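Local coordinates for colicin-B (Escherichia coli, PDB 1RH1), which kills Escherichia coli and closely related bacteria by forming a channel that depolarises the cytoplasmic membrane and dissipates cellular energy, at residues V393-A398 and I473-S478; E433-G438 and G483-V488. All coordinates share one frame; numbering follows the deposited sequence.

In the fold
Both contacts lie in the helical pore-forming part of the chain, their centres about 12 Å apart, and together they show how one hairpin of hydrophobic helices is wrapped by others. Contact 1 is partly buried: helix 386-398 meets the loop joining helices 457-472 and 479-495, and the chemistry is aromatic. Contact 2 is fully buried, setting a tyrosine from helix 420-435 against helix 479-495, where valine methyls pack on its hydroxyl end. Neither has a hydrogen bond between its segments. The two sites join directly, because the indole NE1 of Trp396 packs 3.5 Å from CE2 of Tyr435, and helix 386-398 touches both partners of contact 2.

Contact 1 of 2, residues V393-A398 and I473-S478; sequences VNAWKA and IAFGLS
Phe475 drives the edge of its phenyl ring into the indole of Trp396, with CZ set over one face of the double ring. The planes stand 87° apart, so this is a T-shaped pair in which the phenylalanine supplies the edge and the tryptophan the face. The closest approach of the two rings is 3.6 Å from Phe475 CZ to Trp396 CE2, near the bond shared by the two indole rings, while the neighbouring CE1 leans toward NE1. In Trp396, CG stands anti to the carbonyl carbon (chi1 -85°), which swings the indole toward the loop, and chi2 of 116° turns a face to Phe475.

The same phenyl ring is used a second time. Ala395 lays its methyl group over one face, CB lying 3.7 Å from the ring centroid and almost on the normal, a nearly ideal CH-pi contact. On the same side of the ring, the carbonyl O of Ala395 lies 3.5 Å from Phe475 CE2. Thus two consecutive residues of one helical turn hold a single ring, one over its face and the other at its edge, which probably limits how far the ring can shift or tilt. Leu477 adds a smaller contact, its CD2 branch meeting Ala395 CB at 3.9 Å. Between Phe475 and Leu477, Gly476 centres an inverse gamma turn, and both flanking side chains reach the same alanine.

This loop is the connection of a helical hairpin, and in channel-forming colicins a hydrophobic hairpin lies among the other helices of the soluble domain. Here the loop follows helix 457-472 and precedes helix 479-495, both predicted to span the membrane. Trp396 also touches Ser431 and Ile432, so its indole bridges the hairpin loop and helix 420-435.

Contact 2 of 2, residues E433-G438 and G483-V488; sequences EGYQTG and GFVGVV
Tyr435 reaches from helix 420-435 to helix 479-495, and its hydroxyl end does most of the touching. Methyl groups pack round the hydroxyl: OH lies 3.6 Å from CG2 of Val485 and equally 3.6 Å from CG1 of Val488, two residues less than one helical turn apart, and CG1 of Val485 is 3.7 Å from the same OH. The nearest CA atoms, those of Tyr435 and Val488, are 9.7 Å apart, and the long side chain spans that gap with CG anti to the carbonyl carbon (chi1 -76°).

The aromatic contact is of another kind. Tyr435 CE1 and Phe484 CE1 approach to 4.0 Å, each at the edge of the other ring, so neither face takes part and the pair is not stacked. Helix 479-495 is the second arm of the hydrophobic hairpin of a channel-forming colicin domain, predicted to be transmembrane, and in this soluble form its apolar surface is covered by helices and by loop residues such as Leu382, Ile384 and Met377. Ile392 of helix 386-398 touches both Tyr435 and Val485, while Trp440 meets the tyrosine ring edge-to-face.

No hydrogen bond crosses between the segments. On helix 479-495 the carbonyl O of Gly486 is hydrogen-bonded to Tyr344 OH. Within 433-438, Gly434 N donates to Thr437 OG1 over 3.2 Å at a bent 141°, tying down the chain just beside Tyr435.

Contact 1 of 2, residues V393-A398 and I473-S478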
ATOM      1  N   VAL A 393      27.786   3.489 -39.141  1.00  2.47           N
ATOM      2  CA  VAL A 393      28.497   2.334 -38.659  1.00  2.00           C
ATOM      3  C   VAL A 393      29.642   2.822 -37.804  1.00  2.00           C
ATOM      4  O   VAL A 393      29.635   2.526 -36.618  1.00  3.21           O
ATOM      5  CB  VAL A 393      28.982   1.533 -39.855  1.00  2.00           C
ATOM      6  CG1 VAL A 393      29.891   0.391 -39.438  1.00  2.00           C
ATOM      7  CG2 VAL A 393      27.764   0.956 -40.542  1.00  2.00           C
ATOM      8  N   ASN A 394      30.552   3.642 -38.343  1.00  3.81           N
ATOM      9  CA  ASN A 394      31.677   4.175 -37.589  1.00  2.24           C
ATOM     10  C   ASN A 394      31.324   4.974 -36.333  1.00  4.68           C
ATOM     11  O   ASN A 394      32.089   5.033 -35.366  1.00  2.00           O
ATOM     12  CB  ASN A 394      32.494   5.036 -38.501  1.00  2.00           C
ATOM     13  CG  ASN A 394      33.354   4.264 -39.483  1.00  3.18           C
ATOM     14  OD1 ASN A 394      33.535   4.697 -40.620  1.00  2.00           O
ATOM     15  ND2 ASN A 394      33.929   3.126 -39.100  1.00  6.57           N
ATOM     16  N   ALA A 395      30.139   5.588 -36.333  1.00  2.00           N
ATOM     17  CA  ALA A 395      29.621   6.281 -35.169  1.00  3.56           C
ATOM     18  C   ALA A 395      29.217   5.289 -34.092  1.00  3.24           C
ATOM     19  O   ALA A 395      29.412   5.548 -32.904  1.00  5.89           O
ATOM     20  CB  ALA A 395      28.410   7.096 -35.550  1.00  6.61           C
ATOM     21  N   TRP A 396      28.656   4.143 -34.476  1.00  2.00           N
ATOM     22  CA  TRP A 396      28.390   3.122 -33.493  1.00  2.00           C
ATOM     23  C   TRP A 396      29.675   2.467 -32.988  1.00  2.87           C
ATOM     24  O   TRP A 396      29.789   2.202 -31.798  1.00  3.91           O
ATOM     25  CB  TRP A 396      27.458   2.128 -34.121  1.00  2.00           C
ATOM     26  CG  TRP A 396      26.000   2.545 -33.998  1.00  2.00           C
ATOM     27  CD1 TRP A 396      25.246   2.835 -35.097  1.00  2.00           C
ATOM     28  CD2 TRP A 396      25.304   2.642 -32.825  1.00  2.00           C
ATOM     29  NE1 TRP A 396      24.063   3.111 -34.630  1.00  2.00           N
ATOM     30  CE2 TRP A 396      24.053   3.006 -33.294  1.00  2.00           C
ATOM     31  CE3 TRP A 396      25.526   2.481 -31.454  1.00  2.00           C
ATOM     32  CZ2 TRP A 396      23.009   3.210 -32.398  1.00  2.00           C
ATOM     33  CZ3 TRP A 396      24.480   2.686 -30.557  1.00  2.00           C
ATOM     34  CH2 TRP A 396      23.221   3.045 -31.028  1.00  2.00           C
ATOM     35  N   LYS A 397      30.710   2.251 -33.814  1.00  2.00           N
ATOM     36  CA  LYS A 397      31.985   1.675 -33.400  1.00  2.00           C
ATOM     37  C   LYS A 397      32.693   2.459 -32.325  1.00  2.00           C
ATOM     38  O   LYS A 397      33.515   1.925 -31.603  1.00  2.00           O
ATOM     39  CB  LYS A 397      32.935   1.590 -34.546  1.00  2.00           C
ATOM     40  CG  LYS A 397      32.460   0.681 -35.631  1.00  2.00           C
ATOM     41  CD  LYS A 397      33.624   0.567 -36.572  1.00  3.10           C
ATOM     42  CE  LYS A 397      33.676  -0.841 -37.122  1.00  4.06           C
ATOM     43  NZ  LYS A 397      33.987  -1.777 -36.061  1.00  3.86           N
ATOM     44  N   ALA A 398      32.410   3.754 -32.219  1.00  4.06           N
ATOM     45  CA  ALA A 398      33.018   4.603 -31.216  1.00  2.00           C
ATOM     46  C   ALA A 398      32.121   4.851 -30.009  1.00  5.29           C
ATOM     47  O   ALA A 398      32.552   5.389 -28.981  1.00  6.49           O
ATOM     48  CB  ALA A 398      33.371   5.910 -31.855  1.00  2.00           C
ATOM     49  N   ILE A 473      21.355  11.716 -30.587  1.00  7.45           N
ATOM     50  CA  ILE A 473      21.500  13.119 -30.229  1.00  9.23           C
ATOM     51  C   ILE A 473      22.929  13.426 -29.821  1.00 14.23           C
ATOM     52  O   ILE A 473      23.217  14.533 -29.366  1.00 17.27           O
ATOM     53  CB  ILE A 473      20.582  13.567 -29.049  1.00  9.11           C
ATOM     54  CG1 ILE A 473      20.981  12.861 -27.783  1.00 12.04           C
ATOM     55  CG2 ILE A 473      19.117  13.297 -29.393  1.00  9.19           C
ATOM     56  CD1 ILE A 473      20.218  13.421 -26.581  1.00 19.41           C
ATOM     57  N   ALA A 474      23.839  12.465 -29.994  1.00 11.11           N
ATOM     58  CA  ALA A 474      25.245  12.588 -29.620  1.00 12.19           C
ATOM     59  C   ALA A 474      26.179  12.214 -30.748  1.00 10.02           C
ATOM     60  O   ALA A 474      27.396  12.333 -30.612  1.00 11.77           O
ATOM     61  CB  ALA A 474      25.582  11.667 -28.447  1.00  9.03           C
ATOM     62  N   PHE A 475      25.657  11.720 -31.862  1.00 10.02           N
ATOM     63  CA  PHE A 475      26.541  11.324 -32.929  1.00 13.74           C
ATOM     64  C   PHE A 475      27.019  12.523 -33.715  1.00 17.79           C
ATOM     65  O   PHE A 475      26.282  13.500 -33.902  1.00 22.07           O
ATOM     66  CB  PHE A 475      25.838  10.400 -33.875  1.00 10.94           C
ATOM     67  CG  PHE A 475      25.740   8.946 -33.471  1.00  7.96           C
ATOM     68  CD1 PHE A 475      24.887   8.114 -34.217  1.00  8.67           C
ATOM     69  CD2 PHE A 475      26.494   8.431 -32.413  1.00  7.42           C
ATOM     70  CE1 PHE A 475      24.790   6.763 -33.908  1.00  4.02           C
ATOM     71  CE2 PHE A 475      26.388   7.079 -32.110  1.00  6.40           C
ATOM     72  CZ  PHE A 475      25.541   6.255 -32.857  1.00  6.68           C
ATOM     73  N   GLY A 476      28.282  12.452 -34.143  1.00 18.13           N
ATOM     74  CA  GLY A 476      28.775  13.472 -35.047  1.00 19.49           C
ATOM     75  C   GLY A 476      28.345  13.077 -36.463  1.00 24.60           C
ATOM     76  O   GLY A 476      29.114  12.382 -37.155  1.00 31.26           O
ATOM     77  N   LEU A 477      27.123  13.449 -36.908  1.00 15.54           N
ATOM     78  CA  LEU A 477      26.668  13.056 -38.249  1.00 15.07           C
ATOM     79  C   LEU A 477      25.976  14.209 -38.976  1.00 14.06           C
ATOM     80  O   LEU A 477      25.351  15.066 -38.338  1.00 12.40           O
ATOM     81  CB  LEU A 477      25.653  11.902 -38.210  1.00 15.82           C
ATOM     82  CG  LEU A 477      25.840  10.644 -37.387  1.00 12.96           C
ATOM     83  CD1 LEU A 477      24.512   9.924 -37.345  1.00 12.94           C
ATOM     84  CD2 LEU A 477      26.955   9.789 -37.945  1.00 14.02           C
ATOM     85  N   SER A 478      26.034  14.207 -40.322  1.00  9.55           N
ATOM     86  CA  SER A 478      25.396  15.235 -41.124  1.00  6.65           C
ATOM     87  C   SER A 478      23.864  15.193 -41.073  1.00  6.15           C
ATOM     88  O   SER A 478      23.294  14.236 -40.556  1.00 10.61           O
ATOM     89  CB  SER A 478      25.880  15.093 -42.558  1.00  6.58           C
ATOM     90  OG  SER A 478      25.162  14.170 -43.366  1.00 12.71           O
TER

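Contact 2 of 2, residues E433-G438 and G483-V488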
ATOM      1  N   GLU A 433      25.389  -4.189 -37.723  1.00  4.03           N
ATOM      2  CA  GLU A 433      24.782  -5.135 -38.669  1.00  5.84           C
ATOM      3  C   GLU A 433      23.369  -4.623 -38.882  1.00  3.76           C
ATOM      4  O   GLU A 433      22.753  -4.123 -37.939  1.00  7.47           O
ATOM      5  CB  GLU A 433      24.774  -6.481 -38.034  1.00  6.74           C
ATOM      6  CG  GLU A 433      24.086  -7.609 -38.761  1.00 13.48           C
ATOM      7  CD  GLU A 433      24.250  -8.957 -38.047  1.00 21.97           C
ATOM      8  OE1 GLU A 433      24.423  -9.008 -36.811  1.00 19.11           O
ATOM      9  OE2 GLU A 433      24.209  -9.971 -38.759  1.00 27.50           O
ATOM     10  N   GLY A 434      22.781  -4.678 -40.055  1.00  2.00           N
ATOM     11  CA  GLY A 434      21.507  -3.996 -40.163  1.00  2.00           C
ATOM     12  C   GLY A 434      21.849  -2.751 -40.932  1.00  5.22           C
ATOM     13  O   GLY A 434      21.263  -2.554 -41.995  1.00 10.68           O
ATOM     14  N   TYR A 435      22.770  -1.882 -40.465  1.00  5.51           N
ATOM     15  CA  TYR A 435      23.192  -0.788 -41.328  1.00  2.00           C
ATOM     16  C   TYR A 435      24.111  -1.448 -42.338  1.00  2.00           C
ATOM     17  O   TYR A 435      23.968  -1.196 -43.523  1.00  2.00           O
ATOM     18  CB  TYR A 435      23.936   0.337 -40.557  1.00  2.00           C
ATOM     19  CG  TYR A 435      23.016   1.246 -39.728  1.00  2.00           C
ATOM     20  CD1 TYR A 435      21.966   1.974 -40.311  1.00  2.00           C
ATOM     21  CD2 TYR A 435      23.203   1.328 -38.354  1.00  2.00           C
ATOM     22  CE1 TYR A 435      21.112   2.763 -39.530  1.00  2.00           C
ATOM     23  CE2 TYR A 435      22.361   2.108 -37.568  1.00  2.00           C
ATOM     24  CZ  TYR A 435      21.317   2.824 -38.154  1.00  3.41           C
ATOM     25  OH  TYR A 435      20.495   3.587 -37.334  1.00  2.00           O
ATOM     26  N   GLN A 436      24.964  -2.383 -41.919  1.00  2.00           N
ATOM     27  CA  GLN A 436      25.880  -3.116 -42.782  1.00  2.77           C
ATOM     28  C   GLN A 436      25.227  -4.157 -43.678  1.00  4.98           C
ATOM     29  O   GLN A 436      25.582  -4.259 -44.862  1.00  2.00           O
ATOM     30  CB  GLN A 436      26.894  -3.824 -41.953  1.00  2.72           C
ATOM     31  CG  GLN A 436      27.878  -2.898 -41.316  1.00 12.38           C
ATOM     32  CD  GLN A 436      29.159  -2.744 -42.119  1.00 20.77           C
ATOM     33  OE1 GLN A 436      29.193  -2.521 -43.338  1.00 25.39           O
ATOM     34  NE2 GLN A 436      30.250  -2.875 -41.364  1.00 23.24           N
ATOM     35  N   THR A 437      24.291  -4.950 -43.106  1.00  5.04           N
ATOM     36  CA  THR A 437      23.624  -6.018 -43.858  1.00  4.28           C
ATOM     37  C   THR A 437      22.128  -5.824 -44.122  1.00  2.76           C
ATOM     38  O   THR A 437      21.561  -6.494 -44.980  1.00  5.04           O
ATOM     39  CB  THR A 437      23.842  -7.386 -43.138  1.00  2.74           C
ATOM     40  OG1 THR A 437      23.162  -7.297 -41.904  1.00 12.97           O
ATOM     41  CG2 THR A 437      25.303  -7.724 -42.847  1.00  3.96           C
ATOM     42  N   GLY A 438      21.416  -4.913 -43.473  1.00  2.52           N
ATOM     43  CA  GLY A 438      19.991  -4.750 -43.721  1.00  6.37           C
ATOM     44  C   GLY A 438      19.195  -5.833 -43.008  1.00  9.49           C
ATOM     45  O   GLY A 438      18.035  -6.090 -43.363  1.00 14.87           O
ATOM     46  N   GLY A 483      18.645  12.388 -40.365  1.00  3.81           N
ATOM     47  CA  GLY A 483      17.300  12.083 -40.798  1.00  6.13           C
ATOM     48  C   GLY A 483      17.073  10.573 -40.974  1.00  6.78           C
ATOM     49  O   GLY A 483      16.070  10.031 -40.505  1.00 12.07           O
ATOM     50  N   PHE A 484      17.994   9.865 -41.647  1.00  4.66           N
ATOM     51  CA  PHE A 484      17.869   8.432 -41.890  1.00  7.03           C
ATOM     52  C   PHE A 484      17.800   7.679 -40.567  1.00  6.23           C
ATOM     53  O   PHE A 484      16.906   6.849 -40.370  1.00  6.86           O
ATOM     54  CB  PHE A 484      19.061   7.917 -42.701  1.00  2.00           C
ATOM     55  CG  PHE A 484      18.883   6.480 -43.164  1.00  2.00           C
ATOM     56  CD1 PHE A 484      19.433   5.425 -42.430  1.00  5.60           C
ATOM     57  CD2 PHE A 484      18.138   6.205 -44.311  1.00  2.00           C
ATOM     58  CE1 PHE A 484      19.230   4.101 -42.835  1.00  5.04           C
ATOM     59  CE2 PHE A 484      17.943   4.880 -44.704  1.00  3.61           C
ATOM     60  CZ  PHE A 484      18.479   3.825 -43.973  1.00  3.00           C
ATOM     61  N   VAL A 485      18.722   7.989 -39.653  1.00  2.00           N
ATOM     62  CA  VAL A 485      18.713   7.341 -38.370  1.00  2.00           C
ATOM     63  C   VAL A 485      17.510   7.815 -37.590  1.00  5.59           C
ATOM     64  O   VAL A 485      16.979   7.026 -36.815  1.00 13.35           O
ATOM     65  CB  VAL A 485      20.015   7.651 -37.635  1.00  2.00           C
ATOM     66  CG1 VAL A 485      20.023   7.122 -36.217  1.00  2.00           C
ATOM     67  CG2 VAL A 485      21.134   6.928 -38.363  1.00  2.00           C
ATOM     68  N   GLY A 486      16.995   9.028 -37.791  1.00  2.38           N
ATOM     69  CA  GLY A 486      15.819   9.468 -37.055  1.00  2.00           C
ATOM     70  C   GLY A 486      14.602   8.661 -37.464  1.00  2.00           C
ATOM     71  O   GLY A 486      13.718   8.440 -36.651  1.00  2.00           O
ATOM     72  N   VAL A 487      14.548   8.230 -38.731  1.00  2.15           N
ATOM     73  CA  VAL A 487      13.503   7.354 -39.241  1.00  3.30           C
ATOM     74  C   VAL A 487      13.726   5.920 -38.733  1.00  4.68           C
ATOM     75  O   VAL A 487      12.816   5.375 -38.123  1.00  3.29           O
ATOM     76  CB  VAL A 487      13.538   7.446 -40.772  1.00  2.00           C
ATOM     77  CG1 VAL A 487      12.808   6.294 -41.407  1.00  3.63           C
ATOM     78  CG2 VAL A 487      12.784   8.688 -41.202  1.00  2.00           C
ATOM     79  N   VAL A 488      14.910   5.292 -38.934  1.00  5.46           N
ATOM     80  CA  VAL A 488      15.238   3.950 -38.453  1.00  5.10           C
ATOM     81  C   VAL A 488      14.938   3.780 -36.997  1.00  7.55           C
ATOM     82  O   VAL A 488      14.135   2.911 -36.688  1.00 11.27           O
ATOM     83  CB  VAL A 488      16.719   3.591 -38.639  1.00  7.23           C
ATOM     84  CG1 VAL A 488      17.154   2.333 -37.854  1.00  3.92           C
ATOM     85  CG2 VAL A 488      16.897   3.321 -40.123  1.00  8.23           C
TER